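Local coordinates for 2-hydroxyhepta-2,4-diene-1,7-dioate isomerase (Mycobacterium abscessus, PDB 3RR6), which is of unproven function but, as a member of the fumarylacetoacetate hydrolase family, probably binds a metal ion and may act as an isomerase or acylpyruvate-type hydrolase, at residues P184-I189 with R200-S204; L58-I62 with L174-I178; I240-V246 with S257-R262; P85-P89 with L206-V210. One frame throughout, in Å; residues are numbered along the deposited sequence. Where two conformers were deposited one is given.

Contact 1: P184-I189 with R200-S204. With EDO (1,2-ethanediol), chain J; EDO (1,2-ethanediol), chain Q.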
loop_
_atom_site.group_PDB
_atom_site.type_symbol
_atom_site.label_atom_id
_atom_site.label_comp_id
_atom_site.label_asym_id
_atom_site.label_seq_id
_atom_site.Cartn_x
_atom_site.Cartn_y
_atom_site.Cartn_z
ATOM N N PRO A 184 -8.961 7.986 -6.969
ATOM C CA PRO A 184 -9.179 6.712 -6.267
ATOM C C PRO A 184 -10.657 6.344 -6.059
ATOM O O PRO A 184 -10.949 5.359 -5.387
ATOM C CB PRO A 184 -8.518 6.968 -4.906
ATOM C CG PRO A 184 -8.779 8.421 -4.675
ATOM C CD PRO A 184 -8.638 9.073 -6.025
ATOM N N ALA A 185 -11.576 7.111 -6.636
ATOM C CA ALA A 185 -13.002 6.971 -6.315
ATOM C C ALA A 185 -13.629 5.637 -6.743
ATOM O O ALA A 185 -14.541 5.156 -6.070
ATOM C CB ALA A 185 -13.793 8.137 -6.910
ATOM N N ASP A 186 -13.162 5.051 -7.846
ATOM C CA ASP A 186 -13.790 3.830 -8.384
ATOM C C ASP A 186 -12.833 2.955 -9.197
ATOM O O ASP A 186 -12.973 2.806 -10.414
ATOM C CB ASP A 186 -15.017 4.197 -9.234
ATOM C CG ASP A 186 -15.820 2.984 -9.664
ATOM O OD1 ASP A 186 -15.769 1.948 -8.963
ATOM O OD2 ASP A 186 -16.500 3.065 -10.717
ATOM N N LEU A 187 -11.880 2.347 -8.504
ATOM C CA LEU A 187 -10.874 1.491 -9.127
ATOM C C LEU A 187 -11.078 0.040 -8.730
ATOM O O LEU A 187 -11.337 -0.236 -7.568
ATOM C CB LEU A 187 -9.485 1.918 -8.642
ATOM C CG LEU A 187 -9.072 3.368 -8.906
ATOM C CD1 LEU A 187 -7.717 3.672 -8.258
ATOM C CD2 LEU A 187 -9.063 3.667 -10.400
ATOM N N GLU A 188 -10.926 -0.891 -9.674
ATOM C CA GLU A 188 -10.915 -2.316 -9.314
ATOM C C GLU A 188 -9.667 -2.672 -8.528
ATOM O O GLU A 188 -8.558 -2.218 -8.853
ATOM C CB GLU A 188 -10.996 -3.239 -10.540
ATOM C CG GLU A 188 -11.198 -4.709 -10.127
ATOM C CD GLU A 188 -11.094 -5.713 -11.263
ATOM O OE1 GLU A 188 -12.149 -6.089 -11.790
ATOM O OE2 GLU A 188 -9.964 -6.155 -11.584
ATOM N N ILE A 189 -9.853 -3.492 -7.497
ATOM C CA ILE A 189 -8.756 -4.060 -6.727
ATOM C C ILE A 189 -8.954 -5.570 -6.692
ATOM O O ILE A 189 -10.068 -6.043 -6.452
ATOM C CB ILE A 189 -8.678 -3.450 -5.293
ATOM C CG1 ILE A 189 -7.573 -4.121 -4.476
ATOM C CG2 ILE A 189 -10.025 -3.540 -4.558
ATOM C CD1 ILE A 189 -7.223 -3.351 -3.220
ATOM N N ARG A 200 -11.757 -9.586 -4.982
ATOM C CA ARG A 200 -12.029 -8.629 -6.066
ATOM C C ARG A 200 -13.142 -7.682 -5.633
ATOM O O ARG A 200 -14.242 -8.118 -5.280
ATOM C CB ARG A 200 -12.420 -9.318 -7.380
ATOM C CG ARG A 200 -12.413 -8.353 -8.575
ATOM C CD ARG A 200 -13.123 -8.897 -9.807
ATOM N NE ARG A 200 -12.483 -10.079 -10.363
ATOM C CZ ARG A 200 -11.670 -10.112 -11.419
ATOM N NH1 ARG A 200 -11.316 -9.009 -12.075
ATOM N NH2 ARG A 200 -11.188 -11.270 -11.821
ATOM N N SER A 201 -12.852 -6.389 -5.654
ATOM C CA SER A 201 -13.847 -5.387 -5.321
ATOM C C SER A 201 -13.508 -4.097 -6.056
ATOM O O SER A 201 -12.690 -4.105 -6.973
ATOM C CB SER A 201 -13.893 -5.167 -3.814
ATOM O OG SER A 201 -15.033 -4.388 -3.461
ATOM N N ARG A 202 -14.163 -3.008 -5.681
ATOM C CA ARG A 202 -13.871 -1.703 -6.254
ATOM C C ARG A 202 -13.780 -0.689 -5.119
ATOM O O ARG A 202 -14.482 -0.804 -4.114
ATOM C CB ARG A 202 -14.953 -1.286 -7.255
ATOM C CG ARG A 202 -15.162 -2.258 -8.419
ATOM C CD ARG A 202 -16.058 -1.657 -9.500
ATOM N NE ARG A 202 -15.369 -0.576 -10.193
ATOM C CZ ARG A 202 -14.468 -0.740 -11.159
ATOM N NH1 ARG A 202 -14.151 -1.955 -11.602
ATOM N NH2 ARG A 202 -13.883 0.326 -11.693
ATOM N N THR A 203 -12.919 0.306 -5.285
ATOM C CA THR A 203 -12.709 1.292 -4.222
ATOM C C THR A 203 -13.915 2.223 -4.030
ATOM O O THR A 203 -13.963 2.991 -3.074
ATOM C CB THR A 203 -11.435 2.132 -4.469
ATOM O OG1 THR A 203 -11.570 2.861 -5.692
ATOM C CG2 THR A 203 -10.180 1.248 -4.532
ATOM N N SER A 204 -14.891 2.157 -4.932
ATOM C CA SER A 204 -16.180 2.817 -4.730
ATOM C C SER A 204 -16.995 2.204 -3.593
ATOM O O SER A 204 -17.990 2.806 -3.152
ATOM C CB SER A 204 -16.993 2.813 -6.030
ATOM O OG SER A 204 -16.995 1.532 -6.639
HETATM C C1 EDO J . -9.490 -11.360 -14.695
HETATM O O1 EDO J . -8.861 -12.061 -13.616
HETATM C C2 EDO J . -8.849 -9.988 -14.842
HETATM O O2 EDO J . -9.832 -8.977 -14.596
HETATM C C1 EDO Q . -15.798 -10.337 -5.670
HETATM O O1 EDO Q . -16.591 -9.209 -5.226
HETATM C C2 EDO Q . -16.024 -11.671 -4.959
HETATM O O2 EDO Q . -14.793 -12.204 -4.438
HETATM O O HOH W 1 -14.983 -4.740 -10.873
#
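The open end of the beta hairpin formed by strands 188-193 and 196-202 is closed here by backbone and side-chain hydrogen bonds. Ile189 and Ser201 are an antiparallel hydrogen-bonded pair, with Ile189 N to Ser201 O and Ser201 N to Ile189 O both 2.9 Å; Glu188 and Arg202 form the adjoining non-hydrogen-bonded pair. One step on, Thr203 N donates to Leu187 O at 2.8 Å, and the Thr203 hydroxyl takes over where regular pairing stops: OG1 accepts from Leu187 N (2.9 Å) and donates to Pro184 O (2.6 Å). In the fumarylacetoacetate hydrolase-like domain this hairpin forms one side of a mixed five-stranded sheet, strand 196-202 being an outermost strand and strand 188-193 pairing with strand 245-250, where Leu187 and Ile189 rest on Ile250. Charged side chains line the face carrying Glu188 and Arg202. Arg202 NE makes a salt bridge to Asp186 OD1 (2.8 Å), which also accepts from Ser204 OG (2.7 Å), and Arg202 NH2 reaches Asp186 O at 2.9 Å while pairing with Glu251 as well. Glu188 OE1 forms a salt bridge with Arg200 NH1 (3.0 Å), and a water links the same carboxylate oxygen to Arg202 NH1.

Contact 2: L58-I62 with L174-I178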
loop_
_atom_site.group_PDB
_atom_site.type_symbol
_atom_site.label_atom_id
_atom_site.label_comp_id
_atom_site.label_asym_id
_atom_site.label_seq_id
_atom_site.Cartn_x
_atom_site.Cartn_y
_atom_site.Cartn_z
ATOM N N LEU A 58 12.918 -2.598 -9.334
ATOM C CA LEU A 58 11.992 -1.791 -8.548
ATOM C C LEU A 58 12.066 -2.182 -7.075
ATOM O O LEU A 58 12.074 -3.372 -6.729
ATOM C CB LEU A 58 10.547 -1.961 -9.037
ATOM C CG LEU A 58 10.193 -1.335 -10.384
ATOM C CD1 LEU A 58 8.843 -1.845 -10.886
ATOM C CD2 LEU A 58 10.199 0.183 -10.264
ATOM N N LEU A 59 12.127 -1.166 -6.224
ATOM C CA LEU A 59 12.113 -1.308 -4.769
ATOM C C LEU A 59 10.784 -0.789 -4.239
ATOM O O LEU A 59 9.936 -0.355 -5.015
ATOM C CB LEU A 59 13.253 -0.488 -4.170
ATOM C CG LEU A 59 14.648 -0.742 -4.738
ATOM C CD1 LEU A 59 15.647 0.216 -4.131
ATOM C CD2 LEU A 59 15.050 -2.194 -4.491
ATOM N N ALA A 60 10.581 -0.808 -2.922
ATOM C CA ALA A 60 9.425 -0.106 -2.364
ATOM C C ALA A 60 9.521 1.351 -2.811
ATOM O O ALA A 60 10.614 1.913 -2.824
ATOM C CB ALA A 60 9.397 -0.191 -0.847
ATOM N N PRO A 61 8.390 1.960 -3.199
ATOM C CA PRO A 61 8.483 3.242 -3.925
ATOM C C PRO A 61 8.736 4.500 -3.097
ATOM O O PRO A 61 8.893 5.581 -3.673
ATOM C CB PRO A 61 7.120 3.339 -4.615
ATOM C CG PRO A 61 6.210 2.531 -3.764
ATOM C CD PRO A 61 7.044 1.371 -3.313
ATOM N N ILE A 62 8.759 4.373 -1.777
ATOM C CA ILE A 62 8.908 5.536 -0.905
ATOM C C ILE A 62 9.532 5.096 0.413
ATOM O O ILE A 62 9.401 3.933 0.810
ATOM C CB ILE A 62 7.520 6.201 -0.668
ATOM C CG1 ILE A 62 7.665 7.661 -0.260
ATOM C CG2 ILE A 62 6.705 5.409 0.341
ATOM C CD1 ILE A 62 7.830 8.593 -1.423
ATOM N N LEU A 174 4.797 -3.206 -0.709
ATOM C CA LEU A 174 4.391 -1.896 -1.192
ATOM C C LEU A 174 4.972 -1.674 -2.588
ATOM O O LEU A 174 6.161 -1.904 -2.809
ATOM C CB LEU A 174 4.907 -0.832 -0.225
ATOM C CG LEU A 174 4.301 0.563 -0.317
ATOM C CD1 LEU A 174 2.851 0.573 0.167
ATOM C CD2 LEU A 174 5.150 1.547 0.499
ATOM N N GLY A 175 4.148 -1.208 -3.518
ATOM C CA GLY A 175 4.608 -0.966 -4.883
ATOM C C GLY A 175 3.528 -1.217 -5.911
ATOM O O GLY A 175 2.375 -1.416 -5.548
ATOM N N PRO A 176 3.892 -1.234 -7.204
ATOM C CA PRO A 176 5.253 -1.124 -7.767
ATOM C C PRO A 176 5.772 0.308 -7.912
ATOM O O PRO A 176 6.972 0.518 -8.101
ATOM C CB PRO A 176 5.094 -1.756 -9.148
ATOM C CG PRO A 176 3.699 -1.453 -9.511
ATOM C CD PRO A 176 2.911 -1.584 -8.246
ATOM N N TRP A 177 4.858 1.269 -7.844
ATOM C CA TRP A 177 5.161 2.684 -8.025
ATOM C C TRP A 177 3.973 3.488 -7.545
ATOM O O TRP A 177 2.895 2.935 -7.305
ATOM C CB TRP A 177 5.473 3.018 -9.498
ATOM C CG TRP A 177 4.555 2.372 -10.487
ATOM C CD1 TRP A 177 3.209 2.569 -10.623
ATOM C CD2 TRP A 177 4.922 1.418 -11.486
ATOM N NE1 TRP A 177 2.713 1.774 -11.633
ATOM C CE2 TRP A 177 3.747 1.068 -12.186
ATOM C CE3 TRP A 177 6.132 0.811 -11.852
ATOM C CZ2 TRP A 177 3.742 0.134 -13.232
ATOM C CZ3 TRP A 177 6.128 -0.113 -12.914
ATOM C CH2 TRP A 177 4.936 -0.439 -13.578
ATOM N N ILE A 178 4.167 4.798 -7.438
ATOM C CA ILE A 178 3.148 5.716 -6.955
ATOM C C ILE A 178 2.604 6.516 -8.129
ATOM O O ILE A 178 3.369 7.181 -8.818
ATOM C CB ILE A 178 3.753 6.665 -5.912
ATOM C CG1 ILE A 178 4.199 5.879 -4.683
ATOM C CG2 ILE A 178 2.755 7.759 -5.503
ATOM C CD1 ILE A 178 5.214 6.611 -3.813
HETATM O O HOH W 2 9.226 1.652 -6.776
#
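A buried, apolar contact joins the linker that follows strand 57-58 to the corner of strand 172-179, and so connects the N-terminal Rv2993c-like region with the fumarylacetoacetate hydrolase-like domain. No direct hydrogen bond crosses it. The corner falls at Pro176, which follows a cis peptide bond, so that the strand changes direction there. Gly175 just ahead has backbone angles (phi 147°, psi -170°) that only glycine takes up easily, because a CB would collide with Leu174 O.

Pro61 is the wedge in this bend. Its CD lies 3.4 Å from Leu174 O and 3.7 Å from Gly175 CA, while its CB meets Ile178 CD1 at 3.9 Å, so one ring touches residues before and after the corner. Ile62 also spans it, with CG2 4.2 Å from Leu174 CD2 and CB 3.9 Å from Ile178 CD1. Thr145 of strand 141-152 packs against Pro61, Leu174 and Ile178. At the other end Leu58 CD1 reaches Pro176 CB (4.1 Å) and Trp177 CZ3 (3.8 Å), while the indole NE1 is bonded to Ile253 O and the ring makes a cation-pi contact with Arg6. Between the backbones sits a water, 2.8 Å from Leu59 O and 2.8 Å from Pro176 O.

Contact 3: I240-V246 with S257-R262. With PEG (di(hydroxyethyl)ether), chain F.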
loop_
_atom_site.group_PDB
_atom_site.type_symbol
_atom_site.label_atom_id
_atom_site.label_comp_id
_atom_site.label_asym_id
_atom_site.label_seq_id
_atom_site.Cartn_x
_atom_site.Cartn_y
_atom_site.Cartn_z
ATOM N N ILE A 240 -1.803 -17.520 2.940
ATOM C CA ILE A 240 -0.656 -17.686 2.061
ATOM C C ILE A 240 0.291 -18.652 2.768
ATOM O O ILE A 240 0.412 -18.624 4.005
ATOM C CB ILE A 240 0.051 -16.351 1.723
ATOM C CG1 ILE A 240 0.410 -15.563 2.988
ATOM C CG2 ILE A 240 -0.834 -15.518 0.825
ATOM C CD1 ILE A 240 1.281 -14.324 2.726
ATOM N N VAL A 241 0.909 -19.536 1.985
ATOM C CA VAL A 241 1.801 -20.565 2.517
ATOM C C VAL A 241 3.082 -20.630 1.703
ATOM O O VAL A 241 3.178 -20.061 0.611
ATOM C CB VAL A 241 1.122 -21.967 2.553
ATOM C CG1 VAL A 241 -0.110 -21.936 3.446
ATOM C CG2 VAL A 241 0.778 -22.456 1.139
ATOM N N ASP A 242 4.074 -21.318 2.258
ATOM C CA ASP A 242 5.351 -21.508 1.600
ATOM C C ASP A 242 5.161 -21.988 0.165
ATOM O O ASP A 242 4.429 -22.963 -0.093
ATOM C CB ASP A 242 6.176 -22.536 2.380
ATOM C CG ASP A 242 7.558 -22.747 1.793
ATOM O OD1 ASP A 242 8.305 -21.774 1.626
ATOM O OD2 ASP A 242 7.908 -23.920 1.497
ATOM N N GLY A 243 5.814 -21.300 -0.763
ATOM C CA GLY A 243 5.752 -21.641 -2.170
ATOM C C GLY A 243 4.728 -20.870 -2.973
ATOM O O GLY A 243 4.746 -20.930 -4.204
ATOM N N ASP A 244 3.827 -20.151 -2.304
ATOM C CA ASP A 244 2.810 -19.362 -3.013
ATOM C C ASP A 244 3.420 -18.114 -3.648
ATOM O O ASP A 244 4.493 -17.670 -3.249
ATOM C CB ASP A 244 1.710 -18.874 -2.061
ATOM C CG ASP A 244 0.730 -19.956 -1.650
ATOM O OD1 ASP A 244 0.734 -21.073 -2.216
ATOM O OD2 ASP A 244 -0.072 -19.665 -0.737
ATOM N N THR A 245 2.728 -17.573 -4.650
ATOM C CA THR A 245 2.952 -16.198 -5.105
ATOM C C THR A 245 1.634 -15.467 -4.936
ATOM O O THR A 245 0.594 -15.968 -5.355
ATOM C CB THR A 245 3.414 -16.126 -6.569
ATOM O OG1 THR A 245 4.717 -16.712 -6.668
ATOM C CG2 THR A 245 3.490 -14.677 -7.052
ATOM N N VAL A 246 1.683 -14.303 -4.296
ATOM C CA VAL A 246 0.489 -13.499 -4.068
ATOM C C VAL A 246 0.663 -12.161 -4.766
ATOM O O VAL A 246 1.705 -11.504 -4.626
ATOM C CB VAL A 246 0.163 -13.335 -2.559
ATOM C CG1 VAL A 246 1.337 -12.762 -1.780
ATOM C CG2 VAL A 246 -1.102 -12.487 -2.351
ATOM N N SER A 257 3.461 -7.988 -6.842
ATOM C CA SER A 257 3.566 -9.439 -6.694
ATOM C C SER A 257 4.744 -9.813 -5.814
ATOM O O SER A 257 5.824 -9.231 -5.952
ATOM C CB SER A 257 3.748 -10.080 -8.066
ATOM O OG SER A 257 3.766 -11.497 -7.958
ATOM N N ASN A 258 4.533 -10.789 -4.930
ATOM C CA ASN A 258 5.582 -11.295 -4.046
ATOM C C ASN A 258 5.503 -12.806 -3.875
ATOM O O ASN A 258 4.423 -13.344 -3.646
ATOM C CB ASN A 258 5.464 -10.663 -2.652
ATOM C CG ASN A 258 5.590 -9.161 -2.676
ATOM O OD1 ASN A 258 4.601 -8.443 -2.847
ATOM N ND2 ASN A 258 6.816 -8.674 -2.502
ATOM N N PRO A 259 6.650 -13.494 -3.956
ATOM C CA PRO A 259 6.687 -14.889 -3.511
ATOM C C PRO A 259 6.561 -15.000 -1.995
ATOM O O PRO A 259 6.780 -14.017 -1.289
ATOM C CB PRO A 259 8.061 -15.368 -3.969
ATOM C CG PRO A 259 8.880 -14.174 -4.100
ATOM C CD PRO A 259 7.989 -12.984 -4.299
ATOM N N VAL A 260 6.207 -16.186 -1.514
ATOM C CA VAL A 260 6.023 -16.460 -0.097
ATOM C C VAL A 260 6.941 -17.625 0.276
ATOM O O VAL A 260 6.913 -18.673 -0.386
ATOM C CB VAL A 260 4.554 -16.819 0.194
ATOM C CG1 VAL A 260 4.338 -17.078 1.679
ATOM C CG2 VAL A 260 3.615 -15.707 -0.309
ATOM N N VAL A 261 7.757 -17.421 1.308
ATOM C CA VAL A 261 8.762 -18.395 1.739
ATOM C C VAL A 261 8.676 -18.633 3.242
ATOM O O VAL A 261 8.491 -17.696 4.019
ATOM C CB VAL A 261 10.187 -17.909 1.389
ATOM C CG1 VAL A 261 11.248 -18.891 1.905
ATOM C CG2 VAL A 261 10.328 -17.713 -0.120
ATOM N N ARG A 262 8.811 -19.891 3.644
ATOM C CA ARG A 262 8.960 -20.259 5.041
ATOM C C ARG A 262 10.185 -21.171 5.089
ATOM O O ARG A 262 10.105 -22.276 4.556
ATOM C CB ARG A 262 7.732 -21.031 5.545
ATOM C CG ARG A 262 7.827 -21.478 6.994
ATOM C CD ARG A 262 6.665 -22.357 7.405
ATOM N NE ARG A 262 5.398 -21.641 7.540
ATOM C CZ ARG A 262 5.088 -20.836 8.552
ATOM N NH1 ARG A 262 3.902 -20.255 8.583
ATOM N NH2 ARG A 262 5.964 -20.593 9.529
HETATM C C1 PEG F . 4.334 -19.850 -6.590
HETATM O O1 PEG F . 3.439 -19.559 -7.674
HETATM C C2 PEG F . 5.763 -19.335 -6.785
HETATM O O2 PEG F . 6.224 -18.605 -5.628
HETATM C C3 PEG F . 7.451 -19.028 -5.030
HETATM C C4 PEG F . 7.336 -18.758 -3.532
HETATM O O4 PEG F . 8.482 -19.153 -2.789
HETATM O O HOH W 3 3.777 -22.252 5.091
HETATM O O HOH W 4 1.891 -9.032 -2.472
#
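Asp242 OD1 accepts from Arg262 N at 2.8 Å, and beside it Gly243 N donates to Val260 O at 2.9 Å, so a tight turn is fastened to the end of the neighbouring strand. Val260 N bonds Asp244 O (2.9 Å); farther along, Val246 N to Asn258 O (3.0 Å) and Asn258 N to Val246 O (2.9 Å) complete a hydrogen-bonded antiparallel pair. A water joins Asp242 N to Arg262 NE, while the backbone oxygens of Ala112 and Pro109 hold Arg262 NH1 and NH2. The Val246-Asn258 pair belongs to the beta hairpin of strands 245-250 and 254-261; the bonds of Asp242, Gly243 and Asp244 carry the pairing into the type II turn from Val241 to Asp244 that precedes the first strand. Gly243, with phi 96°, takes the position in the turn where a side chain would clash, and Asp244 OD2 accepts from Val241 N at 2.9 Å. Val260 is the main apolar element: its CG2 meets Ile240 CD1 at 4.1 Å and Val246 CG1 at 4.0 Å. On the other flank of strand 254-261, Pro259 and Val261 share backbone hydrogen bonds with Ile106.

Contact 4: P85-P89 with L206-V210. With EDO (1,2-ethanediol), chain H; EDO (1,2-ethanediol), chain M.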
loop_
_atom_site.group_PDB
_atom_site.type_symbol
_atom_site.label_atom_id
_atom_site.label_comp_id
_atom_site.label_asym_id
_atom_site.label_seq_id
_atom_site.Cartn_x
_atom_site.Cartn_y
_atom_site.Cartn_z
ATOM N N PRO A 85 -24.999 4.995 8.675
ATOM C CA PRO A 85 -23.577 5.283 8.535
ATOM C C PRO A 85 -22.720 4.160 9.106
ATOM O O PRO A 85 -23.171 3.416 9.977
ATOM C CB PRO A 85 -23.389 6.576 9.344
ATOM C CG PRO A 85 -24.767 7.111 9.564
ATOM C CD PRO A 85 -25.638 5.911 9.632
ATOM N N PRO A 86 -21.481 4.033 8.613
ATOM C CA PRO A 86 -20.626 2.941 9.055
ATOM C C PRO A 86 -20.100 3.153 10.478
ATOM O O PRO A 86 -20.191 4.255 11.013
ATOM C CB PRO A 86 -19.476 2.967 8.041
ATOM C CG PRO A 86 -19.401 4.370 7.574
ATOM C CD PRO A 86 -20.794 4.955 7.692
ATOM N N GLU A 87 -19.567 2.095 11.074
ATOM C CA GLU A 87 -18.866 2.209 12.347
ATOM C C GLU A 87 -17.671 3.130 12.134
ATOM O O GLU A 87 -17.207 3.296 10.999
ATOM C CB GLU A 87 -18.389 0.838 12.827
ATOM C CG GLU A 87 -19.515 -0.143 13.152
ATOM C CD GLU A 87 -20.409 0.350 14.270
ATOM O OE1 GLU A 87 -19.880 0.700 15.351
ATOM O OE2 GLU A 87 -21.644 0.390 14.072
ATOM N N SER A 88 -17.178 3.728 13.216
ATOM C CA SER A 88 -16.032 4.627 13.114
ATOM C C SER A 88 -14.790 3.845 12.705
ATOM O O SER A 88 -14.701 2.642 12.959
ATOM C CB SER A 88 -15.793 5.396 14.419
ATOM O OG SER A 88 -15.864 4.543 15.543
ATOM N N PRO A 89 -13.828 4.523 12.057
ATOM C CA PRO A 89 -12.600 3.828 11.643
ATOM C C PRO A 89 -11.837 3.175 12.797
ATOM O O PRO A 89 -11.809 3.719 13.913
ATOM C CB PRO A 89 -11.754 4.956 11.047
ATOM C CG PRO A 89 -12.752 5.946 10.580
ATOM C CD PRO A 89 -13.822 5.924 11.608
ATOM N N LEU A 206 -15.474 1.621 -0.628
ATOM C CA LEU A 206 -14.864 2.052 0.646
ATOM C C LEU A 206 -15.918 2.713 1.535
ATOM O O LEU A 206 -16.648 3.619 1.086
ATOM C CB LEU A 206 -13.710 3.026 0.399
ATOM C CG LEU A 206 -12.421 2.459 -0.184
ATOM C CD1 LEU A 206 -11.462 3.590 -0.545
ATOM C CD2 LEU A 206 -11.744 1.510 0.785
ATOM N N LEU A 207 -16.020 2.257 2.783
ATOM C CA LEU A 207 -17.014 2.809 3.715
ATOM C C LEU A 207 -16.627 4.234 4.124
ATOM O O LEU A 207 -17.457 5.155 4.109
ATOM C CB LEU A 207 -17.156 1.909 4.946
ATOM C CG LEU A 207 -17.764 0.530 4.643
ATOM C CD1 LEU A 207 -17.626 -0.392 5.842
ATOM C CD2 LEU A 207 -19.216 0.652 4.217
ATOM N N HIS A 208 -15.362 4.384 4.498
ATOM C CA HIS A 208 -14.719 5.681 4.676
ATOM C C HIS A 208 -13.805 5.874 3.477
ATOM O O HIS A 208 -12.854 5.107 3.277
ATOM C CB HIS A 208 -13.930 5.714 5.981
ATOM C CG HIS A 208 -14.753 5.382 7.179
ATOM N ND1 HIS A 208 -15.569 6.302 7.796
ATOM C CD2 HIS A 208 -14.919 4.217 7.847
ATOM C CE1 HIS A 208 -16.185 5.720 8.809
ATOM N NE2 HIS A 208 -15.809 4.459 8.863
ATOM N N ASP A 209 -14.087 6.894 2.664
ATOM C CA ASP A 209 -13.308 7.125 1.456
ATOM C C ASP A 209 -11.956 7.754 1.795
ATOM O O ASP A 209 -11.661 8.006 2.968
ATOM C CB ASP A 209 -14.107 7.920 0.403
ATOM C CG ASP A 209 -14.446 9.332 0.820
ATOM O OD1 ASP A 209 -13.855 9.886 1.768
ATOM O OD2 ASP A 209 -15.359 9.923 0.172
ATOM N N VAL A 210 -11.119 7.972 0.785
ATOM C CA VAL A 210 -9.760 8.466 1.019
ATOM C C VAL A 210 -9.773 9.745 1.861
ATOM O O VAL A 210 -8.999 9.881 2.819
ATOM C CB VAL A 210 -9.009 8.665 -0.308
ATOM C CG1 VAL A 210 -7.753 9.519 -0.127
ATOM C CG2 VAL A 210 -8.661 7.302 -0.919
HETATM C C1 EDO H . -18.477 7.550 11.810
HETATM O O1 EDO H . -19.093 6.960 10.649
HETATM C C2 EDO H . -16.972 7.741 11.608
HETATM O O2 EDO H . -16.505 9.096 11.710
HETATM C C1 EDO M . -21.843 3.906 3.469
HETATM O O1 EDO M . -22.433 3.120 4.512
HETATM C C2 EDO M . -20.431 4.294 3.885
HETATM O O2 EDO M . -20.046 5.554 3.328
#
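His208 reaches across to a proline-rich loop, and its side chain makes most of the contact between the two segments. With chi1 in the m well (-56°) and chi2 at -81°, the imidazole extends between Pro86 and Pro89 and donates from NE2 to Glu87 O at 2.8 Å, the carbonyl lying near the ring plane. The Pro89 pyrrolidine, puckered C-gamma exo, lies over a face of the same ring: Pro89 CG is 3.7 Å from the His208 centroid and 5° off its normal, a well-centred CH-pi contact. Pro86 is puckered C-gamma endo, and its CG comes within 3.7 Å of His208 CE1. Leu207, in the mt rotamer, adds an apolar touch from its CB to Pro86 CB at 4.0 Å. The Glu87 side chain takes chi1 and chi2 both in the m well and leads away from the contact, so the residue takes part through its carbonyl. Two ethanediol molecules, probably from the crystallisation liquor, bind at this exposed site, one donating to Pro86 O and the other to Leu207 O. Beyond the ring, Asp209 adopts the p rotamer and N-caps helix 210-220 through Ala212 N. That helix also packs Trp216 against Ser88 and Pro89, while Met70 of strand 67-70 touches both Pro89 and His208.

In the fold
Contact 2 crosses contact 4 along the chain: 58-62 precedes 85-89, and 174-178 precedes 206-210. The two lie on opposite sides of the chain's centre, with centres 26 Å apart. Contact 1 falls within the span bounded by contact 4 and meets it through Pro184 CG and Val210 CG2, 3.9 Å apart, so the loop leading into hairpin 188-202 abuts the start of helix 210-220. Contact 3 comes last. Its hairpin shares one mixed sheet with that of contact 1, strands 188-193 and 245-250 being neighbours, although the contact centres are 25 Å apart. Contacts 1, 3 and 4 thus tie together parts of the fumarylacetoacetate hydrolase-like domain, whereas contact 2 joins it to the N-terminal region.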